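Local coordinates for tail spike protein (Acinetobacter phage vB_AbaP_AS12, PDB 6EU4) that probably recognises, and may cleave, capsular polysaccharide of Acinetobacter baumannii as the tailspike through which the phage attaches to its host, at residues G232-D237 against S254-H259. Numbering follows the deposited sequence.
Sequences GIKSVD and SFIFGH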
loop_
_atom_site.group_PDB
_atom_site.type_symbol
_atom_site.label_atom_id
_atom_site.label_comp_id
_atom_site.label_asym_id
_atom_site.label_seq_id
_atom_site.Cartn_x
_atom_site.Cartn_y
_atom_site.Cartn_z
ATOM N N GLY A 232 -16.345 -19.573 -9.295
ATOM C CA GLY A 232 -16.215 -19.661 -7.854
ATOM C C GLY A 232 -17.152 -18.750 -7.087
ATOM O O GLY A 232 -18.100 -19.212 -6.442
ATOM N N ILE A 233 -16.850 -17.455 -7.132
ATOM C CA ILE A 233 -17.622 -16.408 -6.472
ATOM C C ILE A 233 -18.036 -15.404 -7.548
ATOM O O ILE A 233 -17.197 -14.941 -8.332
ATOM C CB ILE A 233 -16.813 -15.742 -5.345
ATOM C CG1 ILE A 233 -16.505 -16.774 -4.244
ATOM C CG2 ILE A 233 -17.581 -14.538 -4.768
ATOM C CD1 ILE A 233 -15.526 -16.302 -3.229
ATOM N N LYS A 234 -19.329 -15.092 -7.603
ATOM C CA LYS A 234 -19.894 -14.324 -8.706
ATOM C C LYS A 234 -20.869 -13.275 -8.183
ATOM O O LYS A 234 -21.846 -13.620 -7.518
ATOM C CB LYS A 234 -20.593 -15.271 -9.665
ATOM C CG LYS A 234 -21.074 -14.632 -10.928
ATOM C CD LYS A 234 -21.586 -15.698 -11.882
ATOM C CE LYS A 234 -21.765 -15.151 -13.275
ATOM N NZ LYS A 234 -22.223 -16.236 -14.224
ATOM N N SER A 235 -20.628 -12.010 -8.529
ATOM C CA SER A 235 -21.396 -10.892 -8.002
ATOM C C SER A 235 -21.582 -9.851 -9.102
ATOM O O SER A 235 -20.820 -9.803 -10.075
ATOM C CB SER A 235 -20.682 -10.296 -6.777
ATOM O OG SER A 235 -21.388 -9.213 -6.194
ATOM N N VAL A 236 -22.602 -9.010 -8.923
ATOM C CA VAL A 236 -22.937 -7.922 -9.846
ATOM C C VAL A 236 -22.635 -6.554 -9.239
ATOM O O VAL A 236 -22.075 -5.671 -9.901
ATOM C CB VAL A 236 -24.422 -8.001 -10.263
ATOM C CG1 VAL A 236 -24.814 -6.801 -11.089
ATOM C CG2 VAL A 236 -24.732 -9.291 -11.026
ATOM N N ASP A 237 -23.071 -6.338 -7.998
ATOM C CA ASP A 237 -22.988 -5.044 -7.325
ATOM C C ASP A 237 -22.699 -5.376 -5.867
ATOM O O ASP A 237 -23.589 -5.842 -5.145
ATOM C CB ASP A 237 -24.284 -4.248 -7.487
ATOM C CG ASP A 237 -24.229 -2.849 -6.857
ATOM O OD1 ASP A 237 -23.474 -2.609 -5.898
ATOM O OD2 ASP A 237 -25.005 -1.980 -7.317
ATOM N N SER A 254 -12.471 -17.773 -11.363
ATOM C CA SER A 254 -12.449 -17.896 -9.906
ATOM C C SER A 254 -13.304 -16.823 -9.242
ATOM O O SER A 254 -14.254 -17.139 -8.524
ATOM C CB SER A 254 -11.015 -17.852 -9.386
ATOM O OG SER A 254 -10.291 -18.982 -9.853
ATOM N N PHE A 255 -12.990 -15.549 -9.485
ATOM C CA PHE A 255 -13.691 -14.418 -8.880
ATOM C C PHE A 255 -14.285 -13.554 -9.995
ATOM O O PHE A 255 -13.566 -13.154 -10.919
ATOM C CB PHE A 255 -12.732 -13.551 -8.058
ATOM C CG PHE A 255 -12.183 -14.204 -6.815
ATOM C CD1 PHE A 255 -12.864 -14.123 -5.617
ATOM C CD2 PHE A 255 -10.950 -14.837 -6.837
ATOM C CE1 PHE A 255 -12.328 -14.689 -4.455
ATOM C CE2 PHE A 255 -10.422 -15.411 -5.690
ATOM C CZ PHE A 255 -11.103 -15.336 -4.501
ATOM N N ILE A 256 -15.583 -13.276 -9.918
ATOM C CA ILE A 256 -16.287 -12.446 -10.893
ATOM C C ILE A 256 -17.027 -11.361 -10.124
ATOM O O ILE A 256 -17.899 -11.673 -9.303
ATOM C CB ILE A 256 -17.303 -13.252 -11.731
ATOM C CG1 ILE A 256 -16.641 -14.441 -12.436
ATOM C CG2 ILE A 256 -18.030 -12.337 -12.706
ATOM C CD1 ILE A 256 -17.686 -15.491 -12.807
ATOM N N PHE A 257 -16.678 -10.093 -10.386
ATOM C CA PHE A 257 -17.363 -8.949 -9.798
ATOM C C PHE A 257 -17.799 -8.013 -10.922
ATOM O O PHE A 257 -17.095 -7.846 -11.923
ATOM C CB PHE A 257 -16.468 -8.224 -8.791
ATOM C CG PHE A 257 -16.306 -8.960 -7.489
ATOM C CD1 PHE A 257 -15.344 -9.939 -7.352
ATOM C CD2 PHE A 257 -17.118 -8.658 -6.404
ATOM C CE1 PHE A 257 -15.203 -10.641 -6.160
ATOM C CE2 PHE A 257 -16.973 -9.332 -5.202
ATOM C CZ PHE A 257 -16.016 -10.335 -5.082
ATOM N N GLY A 258 -18.979 -7.435 -10.769
ATOM C CA GLY A 258 -19.544 -6.623 -11.836
ATOM C C GLY A 258 -20.066 -7.451 -12.993
ATOM O O GLY A 258 -20.121 -6.958 -14.128
ATOM N N HIS A 259 -20.462 -8.698 -12.727
ATOM C CA HIS A 259 -21.102 -9.562 -13.716
ATOM C C HIS A 259 -22.152 -8.783 -14.494
ATOM O O HIS A 259 -23.048 -8.170 -13.904
ATOM C CB HIS A 259 -21.728 -10.765 -12.983
ATOM C CG HIS A 259 -22.678 -11.593 -13.797
ATOM N ND1 HIS A 259 -22.323 -12.202 -14.981
ATOM C CD2 HIS A 259 -23.942 -11.995 -13.532
ATOM C CE1 HIS A 259 -23.345 -12.917 -15.428
ATOM N NE2 HIS A 259 -24.345 -12.802 -14.571
#
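Over the centre of one face of the His259 imidazole sits the methylene CE of Lys234, 3.5 Å from the ring centroid and 11° off its normal, a CH-pi contact; at the ring's edge, CG2 of Val236 comes within 3.8 Å of His259 CD2. The lysine suits this place because its chain, extended with CG anti to the backbone N (chi1 -173°), runs its methylenes past Ile256 CD1 and then across the imidazole, while NZ at its end forms a salt bridge with Glu231. Lys234 NZ, 4.1 Å from His259 NE2, may disfavour protonation of the imidazole, an effect the salt bridge would weaken. Inside the coil, two phenyl rings take up the apolar interior: Ile233 lays CD1 obliquely against Phe255, 3.8 Å from its CE1, and Phe257 meets Ser235 CB obliquely, with CD2 3.9 Å away. Phe255 also stacks with Trp286, and Phe257 meets Phe273. Serine suits position 235 because its buried OG, anti to the backbone N, hydrogen-bonds to Ala213 O. Ile233 N donates to Ser254 O almost straight (164°), Ile233 O accepts from Ile256 N at 2.8 Å, and Ser235 N reaches Ile256 O from above the carbonyl plane. Beyond Phe257, His259 N donates to a lone pair of Ser235 O at 2.9 Å, so the pairing continues into the turn. Gly258 adopts a positive phi, which glycine tolerates best, and Gly232 fits where the chain turns a corner, its CA 3.3 Å from Ser254 O: a side chain there would point at this carbonyl and run into it. In-register parallel strands of consecutive coils, with apolar and aromatic side chains packed side by side inside and corners between faces, are the hallmark of the right-handed beta-helix of phage tailspikes.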